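Local coordinates for Glyco_hydro_cc domain-containing protein (Pseudomonas viridiflava, PDB 6UAV) that probably cleaves beta-1,3-glucan chains internally, acting as a family GH128 (subgroup II) endo-glucanase built on a TIM barrel, at residues 4-10 against 222-228; 83-87 against 129-135; 158-164 against 183-189; 166-171 against 213-217. The contacts are given in a common frame with arbitrary orientation. Residues are numbered along the deposited sequence.

Contact 1. Residues 4-10 against 222-228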
# COMPACT_ATOMS: atom_id res chain seq x y z
N VAL A 4 11.61 -2.02 9.32
CA VAL A 4 10.97 -3.01 8.38
C VAL A 4 9.67 -2.42 7.84
O VAL A 4 9.22 -2.88 6.80
CB VAL A 4 10.71 -4.38 9.04
CG1 VAL A 4 9.81 -4.23 10.26
CG2 VAL A 4 10.13 -5.42 8.04
N LYS A 5 9.05 -1.45 8.53
CA LYS A 5 7.70 -0.96 8.08
C LYS A 5 7.83 -0.03 6.88
O LYS A 5 6.85 0.18 6.17
CB LYS A 5 7.03 -0.16 9.19
CG LYS A 5 6.93 -0.88 10.52
CD LYS A 5 5.72 -0.38 11.32
CE LYS A 5 5.69 -0.92 12.75
NZ LYS A 5 4.35 -0.69 13.37
N ARG A 6 8.97 0.66 6.73
CA ARG A 6 9.03 1.90 5.94
C ARG A 6 9.13 1.62 4.44
O ARG A 6 10.12 1.13 3.99
CB ARG A 6 10.16 2.80 6.47
CG ARG A 6 10.10 4.17 5.81
CD ARG A 6 10.79 5.25 6.63
NE ARG A 6 10.40 5.22 8.03
CZ ARG A 6 11.12 5.68 9.06
NH1 ARG A 6 12.25 6.35 8.89
NH2 ARG A 6 10.65 5.49 10.27
N GLY A 7 8.13 2.04 3.67
CA GLY A 7 8.12 1.81 2.23
C GLY A 7 7.74 3.05 1.46
O GLY A 7 7.44 4.12 2.02
N VAL A 8 7.72 2.86 0.15
CA VAL A 8 7.30 3.92 -0.80
C VAL A 8 6.34 3.28 -1.79
O VAL A 8 6.64 2.21 -2.30
CB VAL A 8 8.53 4.58 -1.45
CG1 VAL A 8 8.10 5.73 -2.36
CG2 VAL A 8 9.49 5.09 -0.37
N ALA A 9 5.30 4.03 -2.17
CA ALA A 9 4.32 3.65 -3.20
C ALA A 9 4.70 4.37 -4.48
O ALA A 9 4.48 5.58 -4.54
CB ALA A 9 2.93 4.04 -2.75
N TYR A 10 5.50 3.75 -5.32
CA TYR A 10 6.15 4.42 -6.47
C TYR A 10 6.74 3.36 -7.38
O TYR A 10 7.37 2.46 -6.88
CB TYR A 10 7.26 5.39 -6.05
CG TYR A 10 7.90 6.19 -7.15
CD1 TYR A 10 7.15 7.12 -7.85
CD2 TYR A 10 9.24 6.06 -7.46
CE1 TYR A 10 7.73 7.88 -8.84
CE2 TYR A 10 9.81 6.77 -8.50
CZ TYR A 10 9.05 7.70 -9.19
OH TYR A 10 9.57 8.49 -10.20
N ARG A 222 3.37 -2.56 7.84
CA ARG A 222 4.13 -1.83 6.82
C ARG A 222 3.29 -0.63 6.38
O ARG A 222 2.02 -0.63 6.55
CB ARG A 222 4.49 -2.72 5.62
CG ARG A 222 5.78 -3.51 5.81
CD ARG A 222 6.33 -4.29 4.63
NE ARG A 222 7.76 -4.56 4.78
CZ ARG A 222 8.51 -5.18 3.88
NH1 ARG A 222 7.96 -5.67 2.77
NH2 ARG A 222 9.82 -5.27 4.07
N TYR A 223 3.98 0.39 5.93
CA TYR A 223 3.33 1.56 5.33
C TYR A 223 4.17 2.02 4.15
O TYR A 223 5.34 1.76 4.09
CB TYR A 223 3.12 2.69 6.36
CG TYR A 223 4.34 3.12 7.12
CD1 TYR A 223 5.27 3.98 6.55
CD2 TYR A 223 4.62 2.62 8.36
CE1 TYR A 223 6.38 4.43 7.24
CE2 TYR A 223 5.77 3.00 9.04
CZ TYR A 223 6.68 3.86 8.46
OH TYR A 223 7.84 4.24 9.06
N ALA A 224 3.52 2.79 3.28
CA ALA A 224 4.19 3.31 2.11
C ALA A 224 3.70 4.72 1.82
O ALA A 224 2.50 4.93 1.61
CB ALA A 224 3.91 2.41 0.96
N TRP A 225 4.68 5.61 1.78
CA TRP A 225 4.41 7.03 1.48
C TRP A 225 4.08 7.20 -0.00
O TRP A 225 4.80 6.65 -0.89
CB TRP A 225 5.61 7.90 1.90
CG TRP A 225 5.39 9.36 1.69
CD1 TRP A 225 5.69 10.11 0.59
CD2 TRP A 225 4.74 10.24 2.60
NE1 TRP A 225 5.30 11.41 0.77
CE2 TRP A 225 4.73 11.52 2.02
CE3 TRP A 225 4.23 10.07 3.89
CZ2 TRP A 225 4.10 12.61 2.63
CZ3 TRP A 225 3.70 11.17 4.54
CH2 TRP A 225 3.61 12.41 3.91
N PHE A 226 3.13 8.07 -0.28
CA PHE A 226 2.81 8.51 -1.66
C PHE A 226 3.40 9.91 -1.85
O PHE A 226 2.91 10.84 -1.21
CB PHE A 226 1.31 8.49 -1.91
CG PHE A 226 0.99 8.66 -3.36
CD1 PHE A 226 0.92 9.92 -3.89
CD2 PHE A 226 0.93 7.58 -4.22
CE1 PHE A 226 0.70 10.12 -5.23
CE2 PHE A 226 0.70 7.75 -5.57
CZ PHE A 226 0.57 9.03 -6.06
N THR A 227 4.46 10.09 -2.66
CA THR A 227 5.08 9.11 -3.56
C THR A 227 6.52 9.51 -3.89
O THR A 227 7.07 10.46 -3.28
CB THR A 227 4.30 8.99 -4.87
OG1 THR A 227 4.80 7.98 -5.76
CG2 THR A 227 4.26 10.32 -5.62
N GLY A 228 7.17 8.81 -4.83
CA GLY A 228 8.56 9.15 -5.21
C GLY A 228 8.61 10.54 -5.84
O GLY A 228 9.27 11.44 -5.35

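Contact 2. Residues 83-87 against 129-135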
# COMPACT_ATOMS: atom_id res chain seq x y z
N ASN A 83 -6.79 -2.84 -5.55
CA ASN A 83 -6.47 -1.39 -5.26
C ASN A 83 -7.74 -0.54 -5.23
O ASN A 83 -8.19 -0.14 -6.29
CB ASN A 83 -5.51 -0.83 -6.29
CG ASN A 83 -4.94 0.48 -5.79
OD1 ASN A 83 -4.15 0.49 -4.86
ND2 ASN A 83 -5.35 1.59 -6.39
N GLU A 84 -8.28 -0.24 -4.05
CA GLU A 84 -9.43 0.67 -3.89
C GLU A 84 -10.62 0.18 -4.68
O GLU A 84 -11.09 0.82 -5.62
CB GLU A 84 -8.99 2.09 -4.29
CG GLU A 84 -8.01 2.66 -3.26
CD GLU A 84 -7.78 4.16 -3.42
OE1 GLU A 84 -8.45 4.77 -4.31
OE2 GLU A 84 -6.96 4.68 -2.69
N PRO A 85 -11.22 -0.97 -4.29
CA PRO A 85 -12.37 -1.48 -5.01
C PRO A 85 -13.57 -0.57 -5.00
O PRO A 85 -14.38 -0.59 -5.94
CB PRO A 85 -12.70 -2.79 -4.29
CG PRO A 85 -12.12 -2.60 -2.88
CD PRO A 85 -10.87 -1.77 -3.09
N ASN A 86 -13.72 0.22 -3.93
CA ASN A 86 -14.89 1.12 -3.79
C ASN A 86 -14.63 2.46 -4.48
O ASN A 86 -15.38 3.37 -4.21
CB ASN A 86 -15.29 1.25 -2.34
CG ASN A 86 -14.23 1.83 -1.42
OD1 ASN A 86 -13.04 1.55 -1.63
ND2 ASN A 86 -14.69 2.54 -0.39
N LEU A 87 -13.57 2.61 -5.27
CA LEU A 87 -13.36 3.86 -6.04
C LEU A 87 -13.61 3.48 -7.50
O LEU A 87 -12.93 2.56 -8.02
CB LEU A 87 -11.95 4.40 -5.85
CG LEU A 87 -11.70 5.26 -4.61
CD1 LEU A 87 -12.48 6.57 -4.68
CD2 LEU A 87 -11.95 4.50 -3.32
N TYR A 129 -21.17 2.54 -1.50
CA TYR A 129 -19.99 1.92 -0.84
C TYR A 129 -18.88 2.97 -0.65
O TYR A 129 -17.69 2.59 -0.55
CB TYR A 129 -19.56 0.65 -1.57
CG TYR A 129 -20.52 -0.50 -1.51
CD1 TYR A 129 -20.87 -1.10 -0.30
CD2 TYR A 129 -21.11 -1.00 -2.68
CE1 TYR A 129 -21.78 -2.14 -0.25
CE2 TYR A 129 -22.05 -2.02 -2.65
CZ TYR A 129 -22.35 -2.62 -1.43
OH TYR A 129 -23.23 -3.67 -1.35
N GLY A 130 -19.26 4.22 -0.40
CA GLY A 130 -18.26 5.24 0.03
C GLY A 130 -17.55 4.77 1.30
O GLY A 130 -16.31 4.98 1.46
N ASP A 131 -18.31 4.21 2.22
CA ASP A 131 -17.79 3.81 3.54
C ASP A 131 -17.10 2.47 3.36
O ASP A 131 -17.78 1.50 2.98
CB ASP A 131 -18.91 3.66 4.56
CG ASP A 131 -18.44 3.29 5.96
OD1 ASP A 131 -17.29 2.95 6.16
OD2 ASP A 131 -19.30 3.44 6.87
N PRO A 132 -15.79 2.35 3.63
CA PRO A 132 -15.11 1.07 3.43
C PRO A 132 -15.67 -0.04 4.31
O PRO A 132 -15.52 -1.23 3.97
CB PRO A 132 -13.66 1.37 3.80
CG PRO A 132 -13.72 2.63 4.62
CD PRO A 132 -14.86 3.43 4.04
N VAL A 133 -16.32 0.33 5.40
CA VAL A 133 -16.98 -0.63 6.30
C VAL A 133 -18.15 -1.25 5.56
O VAL A 133 -18.38 -2.45 5.67
CB VAL A 133 -17.37 -0.02 7.67
CG1 VAL A 133 -18.25 -0.97 8.47
CG2 VAL A 133 -16.13 0.26 8.48
N ALA A 134 -18.92 -0.45 4.85
CA ALA A 134 -20.07 -1.00 4.11
C ALA A 134 -19.53 -1.93 3.04
O ALA A 134 -20.09 -3.02 2.85
CB ALA A 134 -20.89 0.09 3.48
N TRP A 135 -18.49 -1.53 2.33
CA TRP A 135 -17.94 -2.39 1.25
C TRP A 135 -17.41 -3.69 1.86
O TRP A 135 -17.76 -4.78 1.35
CB TRP A 135 -16.93 -1.59 0.39
CG TRP A 135 -16.50 -2.32 -0.85
CD1 TRP A 135 -17.00 -2.16 -2.10
CD2 TRP A 135 -15.63 -3.45 -0.91
NE1 TRP A 135 -16.42 -3.06 -2.96
CE2 TRP A 135 -15.57 -3.89 -2.25
CE3 TRP A 135 -14.82 -4.12 0.05
CZ2 TRP A 135 -14.84 -4.99 -2.66
CZ3 TRP A 135 -14.05 -5.19 -0.36
CH2 TRP A 135 -14.06 -5.61 -1.70

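Contact 3. Residues 158-164 against 183-189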
# COMPACT_ATOMS: atom_id res chain seq x y z
N ALA A 158 -5.61 -3.62 3.88
CA ALA A 158 -4.75 -2.51 3.42
C ALA A 158 -5.61 -1.26 3.44
O ALA A 158 -6.83 -1.34 3.30
CB ALA A 158 -4.05 -2.78 2.12
N PHE A 159 -4.95 -0.11 3.60
CA PHE A 159 -5.67 1.16 3.70
C PHE A 159 -4.83 2.25 3.05
O PHE A 159 -3.61 2.22 3.13
CB PHE A 159 -5.95 1.43 5.18
CG PHE A 159 -7.03 2.47 5.34
CD1 PHE A 159 -8.29 2.24 4.83
CD2 PHE A 159 -6.79 3.69 5.94
CE1 PHE A 159 -9.29 3.20 4.91
CE2 PHE A 159 -7.79 4.64 6.01
CZ PHE A 159 -9.03 4.39 5.50
N HIS A 160 -5.51 3.20 2.42
CA HIS A 160 -4.96 4.43 1.86
C HIS A 160 -5.65 5.62 2.51
O HIS A 160 -6.87 5.57 2.73
CB HIS A 160 -5.28 4.50 0.35
CG HIS A 160 -4.72 3.36 -0.45
ND1 HIS A 160 -5.04 3.21 -1.78
CD2 HIS A 160 -3.82 2.42 -0.14
CE1 HIS A 160 -4.34 2.18 -2.28
NE2 HIS A 160 -3.57 1.66 -1.26
N TRP A 161 -4.90 6.68 2.80
CA TRP A 161 -5.51 7.85 3.45
C TRP A 161 -4.65 9.08 3.15
O TRP A 161 -3.43 9.01 3.34
CB TRP A 161 -5.67 7.60 4.94
CG TRP A 161 -6.71 8.51 5.52
CD1 TRP A 161 -6.50 9.56 6.39
CD2 TRP A 161 -8.12 8.45 5.26
NE1 TRP A 161 -7.69 10.14 6.69
CE2 TRP A 161 -8.70 9.48 6.02
CE3 TRP A 161 -8.94 7.59 4.51
CZ2 TRP A 161 -10.07 9.72 5.98
CZ3 TRP A 161 -10.29 7.84 4.47
CH2 TRP A 161 -10.85 8.88 5.23
N TYR A 162 -5.31 10.14 2.71
CA TYR A 162 -4.69 11.42 2.29
C TYR A 162 -5.17 12.63 3.13
O TYR A 162 -5.27 13.75 2.64
CB TYR A 162 -4.99 11.60 0.80
CG TYR A 162 -4.19 10.67 -0.06
CD1 TYR A 162 -4.61 9.37 -0.27
CD2 TYR A 162 -2.95 11.05 -0.57
CE1 TYR A 162 -3.88 8.50 -1.08
CE2 TYR A 162 -2.20 10.20 -1.36
CZ TYR A 162 -2.67 8.91 -1.60
OH TYR A 162 -1.93 8.10 -2.40
N ASP A 163 -5.56 12.40 4.39
CA ASP A 163 -6.17 13.47 5.23
C ASP A 163 -5.77 13.22 6.66
O ASP A 163 -5.05 12.26 6.97
CB ASP A 163 -7.69 13.55 5.04
CG ASP A 163 -8.31 14.93 5.17
OD1 ASP A 163 -7.73 15.77 5.86
OD2 ASP A 163 -9.40 15.11 4.62
N TYR A 164 -6.17 14.15 7.52
CA TYR A 164 -6.10 13.92 8.97
C TYR A 164 -7.00 12.74 9.35
O TYR A 164 -7.83 12.28 8.54
CB TYR A 164 -6.58 15.17 9.70
CG TYR A 164 -5.73 16.39 9.44
CD1 TYR A 164 -6.03 17.23 8.39
CD2 TYR A 164 -4.64 16.71 10.23
CE1 TYR A 164 -5.27 18.36 8.11
CE2 TYR A 164 -3.87 17.85 9.98
CZ TYR A 164 -4.16 18.64 8.89
OH TYR A 164 -3.45 19.79 8.64
N THR A 183 -0.87 1.42 2.64
CA THR A 183 0.02 1.28 1.45
C THR A 183 0.04 2.55 0.60
O THR A 183 0.75 2.59 -0.40
CB THR A 183 -0.38 0.03 0.66
OG1 THR A 183 -1.77 0.14 0.36
CG2 THR A 183 -0.09 -1.22 1.45
N GLU A 184 -0.74 3.55 0.98
CA GLU A 184 -0.63 4.92 0.45
C GLU A 184 -1.03 5.86 1.58
O GLU A 184 -2.14 5.71 2.18
CB GLU A 184 -1.54 5.27 -0.73
CG GLU A 184 -1.37 4.38 -1.93
CD GLU A 184 -2.27 4.69 -3.09
OE1 GLU A 184 -2.88 5.80 -3.15
OE2 GLU A 184 -2.43 3.78 -3.97
N PHE A 185 -0.17 6.83 1.88
CA PHE A 185 -0.54 7.94 2.78
C PHE A 185 0.33 9.15 2.53
O PHE A 185 1.41 9.07 1.96
CB PHE A 185 -0.48 7.56 4.26
CG PHE A 185 0.87 7.36 4.86
CD1 PHE A 185 1.70 6.35 4.44
CD2 PHE A 185 1.35 8.27 5.80
CE1 PHE A 185 2.96 6.17 4.98
CE2 PHE A 185 2.58 8.07 6.38
CZ PHE A 185 3.40 7.05 5.95
N ALA A 186 -0.27 10.28 2.86
CA ALA A 186 0.30 11.63 2.84
C ALA A 186 -0.81 12.50 3.38
O ALA A 186 -1.97 12.00 3.45
CB ALA A 186 0.67 11.97 1.41
N ASN A 187 -0.57 13.77 3.69
CA ASN A 187 -1.72 14.64 3.97
C ASN A 187 -1.94 15.66 2.86
O ASN A 187 -1.10 16.55 2.69
CB ASN A 187 -1.57 15.34 5.31
CG ASN A 187 -2.89 15.88 5.83
OD1 ASN A 187 -3.76 16.32 5.04
ND2 ASN A 187 -3.06 15.81 7.15
N TRP A 188 -3.05 15.53 2.15
CA TRP A 188 -3.45 16.38 1.01
C TRP A 188 -4.65 17.22 1.37
O TRP A 188 -5.34 17.71 0.46
CB TRP A 188 -3.71 15.48 -0.20
CG TRP A 188 -2.47 14.89 -0.80
CD1 TRP A 188 -1.21 14.77 -0.26
CD2 TRP A 188 -2.41 14.22 -2.08
NE1 TRP A 188 -0.37 14.13 -1.15
CE2 TRP A 188 -1.08 13.81 -2.28
CE3 TRP A 188 -3.37 14.01 -3.08
CZ2 TRP A 188 -0.70 13.10 -3.43
CZ3 TRP A 188 -2.97 13.38 -4.25
CH2 TRP A 188 -1.66 12.93 -4.41
N HIS A 189 -4.88 17.51 2.65
CA HIS A 189 -5.98 18.44 3.02
C HIS A 189 -5.85 19.75 2.23
O HIS A 189 -4.78 20.32 2.20
CB HIS A 189 -5.96 18.75 4.51
CG HIS A 189 -7.24 19.26 5.04
ND1 HIS A 189 -8.19 18.37 5.52
CD2 HIS A 189 -7.71 20.52 5.22
CE1 HIS A 189 -9.18 19.06 6.05
NE2 HIS A 189 -8.94 20.41 5.86

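Contact 4. Residues 166-171 against 213-217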
# COMPACT_ATOMS: atom_id res chain seq x y z
N LEU A 166 -6.05 9.56 10.21
CA LEU A 166 -5.70 8.18 9.83
C LEU A 166 -5.84 7.21 11.03
O LEU A 166 -6.42 6.11 10.87
CB LEU A 166 -4.30 8.16 9.20
CG LEU A 166 -3.69 6.78 9.03
CD1 LEU A 166 -4.56 5.86 8.15
CD2 LEU A 166 -2.34 6.95 8.43
N SER A 167 -5.34 7.53 12.22
CA SER A 167 -5.48 6.64 13.40
C SER A 167 -6.97 6.32 13.66
O SER A 167 -7.29 5.18 13.98
CB SER A 167 -4.81 7.19 14.63
OG SER A 167 -5.50 8.35 15.04
N SER A 168 -7.89 7.27 13.43
CA SER A 168 -9.33 7.09 13.71
C SER A 168 -9.90 6.11 12.66
O SER A 168 -10.73 5.24 13.03
CB SER A 168 -10.02 8.43 13.76
OG SER A 168 -10.34 8.92 12.47
N MET A 169 -9.39 6.17 11.43
CA MET A 169 -9.86 5.27 10.38
C MET A 169 -9.33 3.85 10.68
O MET A 169 -10.07 2.86 10.50
CB MET A 169 -9.44 5.75 9.00
CG MET A 169 -10.13 7.00 8.54
SD MET A 169 -11.92 7.00 8.66
CE MET A 169 -12.36 5.84 7.38
N LEU A 170 -8.09 3.70 11.12
CA LEU A 170 -7.57 2.37 11.54
C LEU A 170 -8.37 1.86 12.73
O LEU A 170 -8.69 0.63 12.76
CB LEU A 170 -6.08 2.42 11.82
CG LEU A 170 -5.22 2.86 10.63
CD1 LEU A 170 -3.75 2.88 11.03
CD2 LEU A 170 -5.46 2.02 9.37
N ASP A 171 -8.70 2.71 13.70
CA ASP A 171 -9.54 2.24 14.86
C ASP A 171 -10.87 1.74 14.33
O ASP A 171 -11.34 0.64 14.77
CB ASP A 171 -9.67 3.30 15.93
CG ASP A 171 -8.43 3.49 16.77
OD1 ASP A 171 -7.46 2.70 16.56
OD2 ASP A 171 -8.44 4.43 17.63
N MET A 213 2.96 7.61 14.49
CA MET A 213 1.75 6.88 14.88
C MET A 213 1.81 5.47 14.27
O MET A 213 1.56 4.48 15.02
CB MET A 213 0.53 7.68 14.44
CG MET A 213 -0.80 7.02 14.75
SD MET A 213 -1.32 5.89 13.46
CE MET A 213 -1.61 7.02 12.11
N LEU A 214 2.21 5.33 13.00
CA LEU A 214 2.20 4.03 12.29
C LEU A 214 3.30 3.13 12.85
O LEU A 214 3.04 1.94 12.97
CB LEU A 214 2.33 4.23 10.80
CG LEU A 214 1.16 4.93 10.13
CD1 LEU A 214 1.53 5.26 8.68
CD2 LEU A 214 -0.16 4.12 10.17
N GLU A 215 4.46 3.69 13.19
CA GLU A 215 5.56 2.96 13.82
C GLU A 215 5.08 2.41 15.17
O GLU A 215 5.49 1.30 15.52
CB GLU A 215 6.79 3.85 13.94
CG GLU A 215 7.54 4.03 12.62
CD GLU A 215 8.29 2.82 12.11
OE1 GLU A 215 8.53 1.87 12.95
OE2 GLU A 215 8.70 2.85 10.93
N ARG A 216 4.32 3.20 15.93
CA ARG A 216 3.93 2.84 17.31
C ARG A 216 2.75 1.88 17.31
O ARG A 216 2.62 1.22 18.30
CB ARG A 216 3.72 4.07 18.21
CG ARG A 216 5.03 4.83 18.37
CD ARG A 216 4.97 6.01 19.32
NE ARG A 216 6.31 6.59 19.47
CZ ARG A 216 6.51 7.75 20.06
NH1 ARG A 216 5.47 8.41 20.54
NH2 ARG A 216 7.73 8.25 20.15
N ARG A 217 1.96 1.76 16.24
CA ARG A 217 0.83 0.80 16.23
C ARG A 217 1.34 -0.62 15.97
O ARG A 217 1.89 -0.89 14.86
CB ARG A 217 -0.17 1.17 15.15
CG ARG A 217 -1.07 2.32 15.50
CD ARG A 217 -2.13 2.49 14.43
NE ARG A 217 -3.25 1.60 14.58
CZ ARG A 217 -4.44 1.90 15.09
NH1 ARG A 217 -4.74 3.15 15.45
NH2 ARG A 217 -5.37 0.98 15.05

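Contact 1. Residues 4-10 against 222-228
A parallel barrel has to close by bonding its last strand to its first, and here Tyr223, Lys5 and Ala9 are the residues most deeply engaged in that seam between strands 6-9 and 220-225 of the (beta/alpha)8 fold. Tyr223 is the broadest partner. Its backbone N donates to Lys5 O at 2.9 Å, its ring lies with one face over that same carbonyl, and Arg6 CA makes an off-centre CH-pi contact 4.3 Å from the ring centroid. Its hydroxyl accepts from Arg6 NE at 2.9 Å and also bonds Glu215, while Arg6 NH1 bonds Leu256 O. Lys5 adds its CB, 3.4 Å from Tyr223 CE2, while its amine runs off to Val220 O. The parallel ladder continues from Trp225 N to Gly7 O (3.1 Å) and from Ala9 N to Trp225 O (3.0 Å). At the far end Ala9 packs its CB 4.2 Å from Ala224 CB and 4.3 Å from Phe226 CD2. Main-chain pairing therefore sets the register of the closure, while side-chain bonds to main-chain carbonyls extend it at both ends: Arg222, salt-bridged to Asp51, gives NE to Val4 O (3.0 Å), and Thr227, after a cis peptide, gives OG1 to Ala9 O (2.7 Å).

Contact 2. Residues 83-87 against 129-135
Pro85 lays its ring over the indole of Trp135, with CG 3.7 Å from the centroid of the six-membered ring and almost on its normal, a clear CH-pi contact. It illustrates how a TIM barrel secures the loop that follows a strand: segment 83-87 leaves strand 78-81 in a type I beta turn from Glu84 to Leu87 and is held against the start of helix 132-146. The Asn-Glu-Pro sequence at this point is a signature of the loop after the fourth strand in clan GH-A glycosidases, where the glutamate is the usual acid/base, so Glu84 is probably that residue here. It does not itself reach segment 129-135; its neighbours Pro85 and Asn86 do. Asn86 sets its CB 3.8 Å from Trp135 CD1 and sends ND2 to Tyr129 O at 3.0 Å, a hydrogen bond to the main chain ahead of the helix; ND2 also bonds Asn122 O. Trp135 is fixed in turn through NE1 to Met93 O, and Met121 of strand 115-121 packs against Pro85, Asn86 and Trp135. The helix begins at an N-cap, where Asp131 OD1 accepts from Val133 N at 2.9 Å.

Contact 3. Residues 158-164 against 183-189
Most striking is the folding of an acidic side chain over an imidazole: Glu184 CG sits 3.5 Å from the centroid of the His160 ring, nearly on its normal, in a CH-pi contact. The two residues belong to neighbouring strands 156-161 and 180-185 of the TIM barrel, which run parallel, with Thr183 N bonded to Phe159 O (2.9 Å) and Trp161 N to Glu184 O (3.0 Å). The pairing outlasts the regular strands, since Trp188 N still reaches Tyr162 O at 2.9 Å. Tyr162 dominates this outer part. Its hydroxyl donates to Glu184 OE1 at 2.6 Å, and its ring edge meets the face of Trp188, with centroids 4.7 Å apart. Further on, His189 ND1 donates to Asp163 OD1 at 2.7 Å and Tyr164 turns its edge to the His189 ring, while an Asx turn at Asn187 shapes the loop. His160 is tied at both nitrogens, through NE2 to Thr183 OG1 (2.9 Å) and through ND1 to Glu84. Trp31 bonds the other carboxylate oxygen of Glu184. A glutamate at the end of the seventh strand is the usual nucleophile in clan GH-A, so Glu184 is probably that residue, and the chemistry implies a carboxylate fixed in orientation by Tyr162 and Trp31 and packed against the imidazole that hydrogen-bonds Glu84, which places both glutamates on the same His160.

Contact 4. Residues 166-171 against 213-217
Leu166, at the first turn of helix 166-173, begins the packing of two neighbouring helices in the outer layer of the (beta/alpha)8 barrel; the partner is the last turn of helix 200-216. Leu166 places CG 3.7 Å from Met213 CE and CD2 4.0 Å from Leu214 CD2. Ser167 follows along the flank, its CB 3.9 Å from Met213 SD. One turn after Leu166 comes Leu170, whose CD1 lies 3.9 Å from Leu214 CD2, so that both leucines close on the same methyl group. The leucines also rest on the barrel wall, Leu170 and Leu214 both touching Val182 and Val220. Leu170 CB in addition lies over one face of the Arg217 guanidinium, 3.6 Å from NH2. The contact thus grades from apolar packing near the barrel wall to charge at the surface. Arg217, just past the helix end, uses NE for a salt bridge with Asp219. Its other two nitrogens both donate to one oxygen of Asp171 in a salt bridge, Asp171 OD1 lying 3.0 Å from NH1 and 3.1 Å from NH2.

The chain opens contact 1 almost at once with residues 4-10, and that loop closes only at 222-228, when the eighth strand meets the first; the other three contacts nest within it. Contact 2 comes first, tying the loop after the fourth strand to the start of helix 132-146, and it closes before contact 3 opens. Contacts 3 and 4 then cross: 158-164 and 166-171 open in turn, and 183-189 closes before 213-217. One joins the sixth and seventh strands, the other the helices that follow them. Glu84 to His160 links contact 2 to contact 3, Phe226 to Phe185 links contacts 1 and 3, and Tyr223 to Glu215 links contacts 1 and 4.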